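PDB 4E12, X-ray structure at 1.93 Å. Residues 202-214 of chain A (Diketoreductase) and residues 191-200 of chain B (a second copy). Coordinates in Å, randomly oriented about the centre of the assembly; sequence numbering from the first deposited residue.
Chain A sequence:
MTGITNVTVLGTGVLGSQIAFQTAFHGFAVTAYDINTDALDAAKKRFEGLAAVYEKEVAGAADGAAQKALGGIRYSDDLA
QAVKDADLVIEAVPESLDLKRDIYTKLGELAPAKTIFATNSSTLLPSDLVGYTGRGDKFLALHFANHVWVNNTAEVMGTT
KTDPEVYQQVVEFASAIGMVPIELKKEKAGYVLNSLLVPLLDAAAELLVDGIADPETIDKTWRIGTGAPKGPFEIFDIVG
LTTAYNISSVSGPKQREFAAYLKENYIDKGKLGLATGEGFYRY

Chain A (202-214) DAAAELLVDGIAD
Chain B, residues 191-200: YVLNSLLVPL

Two copies of diketoreductase meet here through nearly antiparallel helices. Chain A is helical through Val A209, in a helix that begins earlier in the chain; the chain B helix runs through Leu B200 and continues beyond it. The axes approach to 8.9 Å, with 153° between their N-to-C directions. The register places the CA of Ala A203 5.6 Å from the CA of Leu B196. The CA atoms of Leu A207 and Val B192 are 7.5 Å apart. The contact buries 311 Å² and is apolar; no hydrogen bond crosses it. Leu A207 has the largest covered area (67 Å²), followed by Ala A203 and Leu B196 (51 Å² each) and Val B192 (47 Å²).

Tyr B191 has phi/psi of 51/-138 and its CB points away. It contributes its backbone: its O lies 4.1 Å from Leu A207 CD2.

Val B192 (chi1 t) packs its CG1 3.9 Å from Leu A207 CD1. Its CG2 lies 4.2 Å from Ala A213 CB. Ala A213 is extended (-155/159), beyond the end of the chain A helix.

Ser B195 (chi1 m) points toward chain A. Its CB lies 4.1 Å from Leu A207 CD2, while its OG donates a hydrogen bond to Tyr B191 O at 2.7 Å within chain B. Its O sits 3.5 Å from Ala A203 CB. The small alanine side chain suits this close backbone approach.

Leu B196 (m, t) leaves its helix sideways, but its end comes nearer. Its CD2 lies 3.6 Å from Ala A204 N, 3.9 Å from Ala A204 CB and 4.1 Å from Ala A203 CB. The same CD2 is 3.8 Å from CD1 of Leu A207, also m, t. The longer leucines thus fill space beside the short alanines.

The helix is kinked at Pro B199, whose N carries no hydrogen and makes no bond to the preceding turn. Its CA-to-CB bond points toward chain A, and its CG lies 3.9 Å from Ala A203 CB.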

ATOM      1  N   ASP A 202      -4.757   3.705   7.297  1.00 30.72           N
ATOM      2  CA  ASP A 202      -5.200   5.005   7.829  1.00 31.33           C
ATOM      3  C   ASP A 202      -5.702   5.914   6.722  1.00 30.43           C
ATOM      4  O   ASP A 202      -6.677   6.649   6.908  1.00 30.48           O
ATOM      5  CB  ASP A 202      -4.072   5.734   8.564  1.00 30.70           C
ATOM      6  CG  ASP A 202      -3.734   5.107   9.894  1.00 38.22           C
ATOM      7  OD1 ASP A 202      -4.460   4.185  10.328  1.00 39.22           O
ATOM      8  OD2 ASP A 202      -2.746   5.546  10.511  1.00 44.05           O
ATOM      9  N   ALA A 203      -5.022   5.896   5.578  1.00 27.21           N
ATOM     10  CA  ALA A 203      -5.451   6.720   4.448  1.00 28.53           C
ATOM     11  C   ALA A 203      -6.807   6.261   3.913  1.00 26.77           C
ATOM     12  O   ALA A 203      -7.670   7.080   3.599  1.00 25.85           O
ATOM     13  CB  ALA A 203      -4.419   6.672   3.330  1.00 27.06           C
ATOM     14  N   ALA A 204      -6.995   4.960   3.761  1.00 28.08           N
ATOM     15  CA  ALA A 204      -8.277   4.445   3.266  1.00 27.94           C
ATOM     16  C   ALA A 204      -9.416   4.796   4.243  1.00 28.27           C
ATOM     17  O   ALA A 204     -10.522   5.186   3.842  1.00 25.35           O
ATOM     18  CB  ALA A 204      -8.187   2.928   3.084  1.00 29.40           C
ATOM     19  N   ALA A 205      -9.143   4.622   5.527  1.00 27.09           N
ATOM     20  CA  ALA A 205     -10.155   4.857   6.543  1.00 28.00           C
ATOM     21  C   ALA A 205     -10.603   6.322   6.543  1.00 30.29           C
ATOM     22  O   ALA A 205     -11.800   6.607   6.654  1.00 30.21           O
ATOM     23  CB  ALA A 205      -9.648   4.438   7.910  1.00 26.65           C
ATOM     24  N   GLU A 206      -9.651   7.240   6.414  1.00 29.10           N
ATOM     25  CA  GLU A 206      -9.973   8.666   6.297  1.00 30.56           C
ATOM     26  C   GLU A 206     -10.874   8.947   5.095  1.00 29.81           C
ATOM     27  O   GLU A 206     -11.860   9.681   5.209  1.00 33.77           O
ATOM     28  CB  GLU A 206      -8.693   9.501   6.189  1.00 32.46           C
ATOM     29  CG  GLU A 206      -8.931  11.001   6.001  1.00 37.17           C
ATOM     30  CD  GLU A 206      -9.359  11.389   4.581  1.00 43.69           C
ATOM     31  OE1 GLU A 206     -10.090  12.386   4.423  1.00 43.05           O
ATOM     32  OE2 GLU A 206      -8.951  10.713   3.615  1.00 53.02           O
ATOM     33  N   LEU A 207     -10.548   8.384   3.939  1.00 29.41           N
ATOM     34  CA  LEU A 207     -11.418   8.540   2.768  1.00 27.46           C
ATOM     35  C   LEU A 207     -12.819   8.015   3.062  1.00 29.96           C
ATOM     36  O   LEU A 207     -13.811   8.585   2.603  1.00 31.89           O
ATOM     37  CB  LEU A 207     -10.883   7.757   1.570  1.00 26.35           C
ATOM     38  CG  LEU A 207      -9.520   8.131   0.996  1.00 29.20           C
ATOM     39  CD1 LEU A 207      -9.167   7.129  -0.114  1.00 29.60           C
ATOM     40  CD2 LEU A 207      -9.610   9.558   0.454  1.00 30.61           C
ATOM     41  N   LEU A 208     -12.920   6.904   3.790  1.00 26.99           N
ATOM     42  CA  LEU A 208     -14.248   6.362   4.066  1.00 29.71           C
ATOM     43  C   LEU A 208     -14.965   7.262   5.053  1.00 31.37           C
ATOM     44  O   LEU A 208     -16.103   7.680   4.823  1.00 37.35           O
ATOM     45  CB  LEU A 208     -14.175   4.949   4.649  1.00 27.29           C
ATOM     46  CG  LEU A 208     -15.517   4.292   5.020  1.00 31.45           C
ATOM     47  CD1 LEU A 208     -16.468   4.209   3.820  1.00 29.11           C
ATOM     48  CD2 LEU A 208     -15.257   2.915   5.615  1.00 30.69           C
ATOM     49  N   VAL A 209     -14.294   7.533   6.164  1.00 30.96           N
ATOM     50  CA  VAL A 209     -14.891   8.287   7.263  1.00 38.83           C
ATOM     51  C   VAL A 209     -15.251   9.719   6.885  1.00 40.54           C
ATOM     52  O   VAL A 209     -16.193  10.299   7.440  1.00 36.77           O
ATOM     53  CB  VAL A 209     -13.992   8.287   8.491  1.00 40.09           C
ATOM     54  CG1 VAL A 209     -14.571   9.189   9.557  1.00 46.09           C
ATOM     55  CG2 VAL A 209     -13.898   6.887   9.046  1.00 42.57           C
ATOM     56  N   ASP A 210     -14.518  10.304   5.947  1.00 35.12           N
ATOM     57  CA  ASP A 210     -14.825  11.674   5.538  1.00 33.55           C
ATOM     58  C   ASP A 210     -15.818  11.719   4.388  1.00 32.88           C
ATOM     59  O   ASP A 210     -16.079  12.789   3.831  1.00 34.80           O
ATOM     60  CB  ASP A 210     -13.569  12.467   5.185  1.00 30.04           C
ATOM     61  CG  ASP A 210     -12.706  12.797   6.407  1.00 37.26           C
ATOM     62  OD1 ASP A 210     -13.214  12.809   7.552  1.00 36.00           O
ATOM     63  OD2 ASP A 210     -11.508  13.054   6.225  1.00 40.85           O
ATOM     64  N   GLY A 211     -16.361  10.559   4.031  1.00 33.76           N
ATOM     65  CA  GLY A 211     -17.364  10.492   2.989  1.00 33.81           C
ATOM     66  C   GLY A 211     -16.877  10.735   1.568  1.00 34.54           C
ATOM     67  O   GLY A 211     -17.662  11.157   0.718  1.00 37.78           O
ATOM     68  N   ILE A 212     -15.600  10.472   1.294  1.00 35.23           N
ATOM     69  CA  ILE A 212     -15.057  10.722  -0.037  1.00 32.37           C
ATOM     70  C   ILE A 212     -15.483   9.633  -1.015  1.00 33.95           C
ATOM     71  O   ILE A 212     -15.869   9.934  -2.145  1.00 35.95           O
ATOM     72  CB  ILE A 212     -13.509  10.769  -0.021  1.00 30.44           C
ATOM     73  CG1 ILE A 212     -12.992  11.728   1.048  1.00 31.20           C
ATOM     74  CG2 ILE A 212     -12.963  11.147  -1.393  1.00 28.27           C
ATOM     75  CD1 ILE A 212     -13.484  13.162   0.906  1.00 31.63           C
ATOM     76  N   ALA A 213     -15.410   8.369  -0.589  1.00 33.32           N
ATOM     77  CA  ALA A 213     -15.676   7.239  -1.473  1.00 32.93           C
ATOM     78  C   ALA A 213     -16.135   6.041  -0.651  1.00 33.33           C
ATOM     79  O   ALA A 213     -15.876   5.984   0.555  1.00 33.76           O
ATOM     80  CB  ALA A 213     -14.407   6.876  -2.245  1.00 32.96           C
ATOM     81  N   ASP A 214     -16.812   5.082  -1.279  1.00 29.65           N
ATOM     82  CA  ASP A 214     -17.246   3.898  -0.522  1.00 32.44           C
ATOM     83  C   ASP A 214     -16.106   2.871  -0.502  1.00 33.75           C
ATOM     84  O   ASP A 214     -15.129   3.027  -1.242  1.00 33.28           O
ATOM     85  CB  ASP A 214     -18.558   3.328  -1.077  1.00 39.53           C
ATOM     86  CG  ASP A 214     -18.441   2.864  -2.507  1.00 46.80           C
ATOM     87  OD1 ASP A 214     -19.478   2.792  -3.201  1.00 55.03           O
ATOM     88  OD2 ASP A 214     -17.315   2.554  -2.933  1.00 44.32           O
TER
ATOM     89  N   TYR B 191      -7.386  13.075  -4.851  1.00 32.98           N
ATOM     90  CA  TYR B 191      -8.451  12.128  -5.198  1.00 27.66           C
ATOM     91  C   TYR B 191      -8.337  10.898  -4.287  1.00 29.40           C
ATOM     92  O   TYR B 191      -8.058  11.032  -3.087  1.00 27.99           O
ATOM     93  CB  TYR B 191      -8.353  11.734  -6.696  1.00 29.01           C
ATOM     94  CG  TYR B 191      -8.387  12.934  -7.636  1.00 29.50           C
ATOM     95  CD1 TYR B 191      -9.577  13.352  -8.221  1.00 31.75           C
ATOM     96  CD2 TYR B 191      -7.229  13.648  -7.932  1.00 33.62           C
ATOM     97  CE1 TYR B 191      -9.619  14.465  -9.091  1.00 33.69           C
ATOM     98  CE2 TYR B 191      -7.260  14.763  -8.796  1.00 32.38           C
ATOM     99  CZ  TYR B 191      -8.459  15.159  -9.369  1.00 34.87           C
ATOM    100  OH  TYR B 191      -8.501  16.250 -10.220  1.00 32.99           O
ATOM    101  N   VAL B 192      -8.517   9.711  -4.863  1.00 29.25           N
ATOM    102  CA  VAL B 192      -8.396   8.451  -4.136  1.00 30.63           C
ATOM    103  C   VAL B 192      -7.006   7.821  -4.276  1.00 27.74           C
ATOM    104  O   VAL B 192      -6.331   7.567  -3.278  1.00 29.18           O
ATOM    105  CB  VAL B 192      -9.473   7.417  -4.571  1.00 27.77           C
ATOM    106  CG1 VAL B 192      -9.224   6.084  -3.886  1.00 28.55           C
ATOM    107  CG2 VAL B 192     -10.872   7.923  -4.203  1.00 30.60           C
ATOM    108  N   LEU B 193      -6.569   7.557  -5.506  1.00 28.00           N
ATOM    109  CA  LEU B 193      -5.321   6.803  -5.679  1.00 27.49           C
ATOM    110  C   LEU B 193      -4.100   7.448  -5.015  1.00 29.23           C
ATOM    111  O   LEU B 193      -3.370   6.789  -4.267  1.00 26.66           O
ATOM    112  CB  LEU B 193      -5.031   6.563  -7.158  1.00 29.36           C
ATOM    113  CG  LEU B 193      -3.717   5.831  -7.401  1.00 30.27           C
ATOM    114  CD1 LEU B 193      -3.667   4.483  -6.671  1.00 31.14           C
ATOM    115  CD2 LEU B 193      -3.524   5.669  -8.892  1.00 31.47           C
ATOM    116  N   ASN B 194      -3.852   8.716  -5.323  1.00 32.04           N
ATOM    117  CA  ASN B 194      -2.721   9.419  -4.739  1.00 30.63           C
ATOM    118  C   ASN B 194      -2.872   9.518  -3.226  1.00 29.56           C
ATOM    119  O   ASN B 194      -1.882   9.486  -2.488  1.00 29.15           O
ATOM    120  CB  ASN B 194      -2.571  10.799  -5.367  1.00 33.99           C
ATOM    121  CG  ASN B 194      -2.248  10.721  -6.849  1.00 51.03           C
ATOM    122  OD1 ASN B 194      -1.666   9.737  -7.316  1.00 62.26           O
ATOM    123  ND2 ASN B 194      -2.631  11.751  -7.601  1.00 69.35           N
ATOM    124  N   SER B 195      -4.108   9.626  -2.753  1.00 27.94           N
ATOM    125  CA  SER B 195      -4.334   9.689  -1.318  1.00 27.05           C
ATOM    126  C   SER B 195      -3.917   8.412  -0.644  1.00 27.01           C
ATOM    127  O   SER B 195      -3.494   8.440   0.510  1.00 26.55           O
ATOM    128  CB  SER B 195      -5.797  10.028  -0.987  1.00 29.13           C
ATOM    129  OG  SER B 195      -6.061  11.362  -1.369  1.00 27.97           O
ATOM    130  N   LEU B 196      -4.021   7.291  -1.349  1.00 26.41           N
ATOM    131  CA  LEU B 196      -3.628   6.013  -0.772  1.00 26.49           C
ATOM    132  C   LEU B 196      -2.155   5.737  -0.978  1.00 28.02           C
ATOM    133  O   LEU B 196      -1.483   5.226  -0.083  1.00 27.44           O
ATOM    134  CB  LEU B 196      -4.421   4.873  -1.407  1.00 23.86           C
ATOM    135  CG  LEU B 196      -5.928   4.817  -1.225  1.00 28.07           C
ATOM    136  CD1 LEU B 196      -6.434   3.604  -1.988  1.00 26.54           C
ATOM    137  CD2 LEU B 196      -6.236   4.674   0.256  1.00 25.67           C
ATOM    138  N   LEU B 197      -1.661   6.047  -2.179  1.00 26.49           N
ATOM    139  CA  LEU B 197      -0.301   5.702  -2.531  1.00 30.87           C
ATOM    140  C   LEU B 197       0.752   6.559  -1.844  1.00 28.78           C
ATOM    141  O   LEU B 197       1.778   6.035  -1.413  1.00 28.90           O
ATOM    142  CB  LEU B 197      -0.108   5.756  -4.041  1.00 31.49           C
ATOM    143  CG  LEU B 197       1.255   5.326  -4.543  1.00 30.32           C
ATOM    144  CD1 LEU B 197       1.500   3.845  -4.256  1.00 34.45           C
ATOM    145  CD2 LEU B 197       1.320   5.616  -6.028  1.00 30.03           C
ATOM    146  N   VAL B 198       0.541   7.868  -1.744  1.00 30.34           N
ATOM    147  CA  VAL B 198       1.576   8.712  -1.154  1.00 27.84           C
ATOM    148  C   VAL B 198       1.922   8.282   0.268  1.00 28.52           C
ATOM    149  O   VAL B 198       3.099   8.236   0.622  1.00 26.40           O
ATOM    150  CB  VAL B 198       1.221  10.216  -1.240  1.00 27.99           C
ATOM    151  CG1 VAL B 198       2.164  11.037  -0.356  1.00 33.02           C
ATOM    152  CG2 VAL B 198       1.348  10.659  -2.695  1.00 27.10           C
ATOM    153  N   PRO B 199       0.913   7.963   1.109  1.00 28.32           N
ATOM    154  CA  PRO B 199       1.289   7.539   2.465  1.00 27.80           C
ATOM    155  C   PRO B 199       2.153   6.274   2.537  1.00 30.26           C
ATOM    156  O   PRO B 199       3.062   6.158   3.372  1.00 26.73           O
ATOM    157  CB  PRO B 199      -0.063   7.395   3.181  1.00 28.85           C
ATOM    158  CG  PRO B 199      -0.953   8.347   2.460  1.00 28.42           C
ATOM    159  CD  PRO B 199      -0.531   8.261   1.008  1.00 28.75           C
ATOM    160  N   LEU B 200       1.894   5.335   1.637  1.00 28.69           N
ATOM    161  CA  LEU B 200       2.719   4.131   1.541  1.00 30.90           C
ATOM    162  C   LEU B 200       4.168   4.475   1.127  1.00 28.57           C
ATOM    163  O   LEU B 200       5.141   4.025   1.748  1.00 28.42           O
ATOM    164  CB  LEU B 200       2.091   3.161   0.530  1.00 28.83           C
ATOM    165  CG  LEU B 200       2.880   1.887   0.255  1.00 31.29           C
ATOM    166  CD1 LEU B 200       3.112   1.150   1.590  1.00 28.70           C
ATOM    167  CD2 LEU B 200       2.111   1.029  -0.766  1.00 27.84           C
TER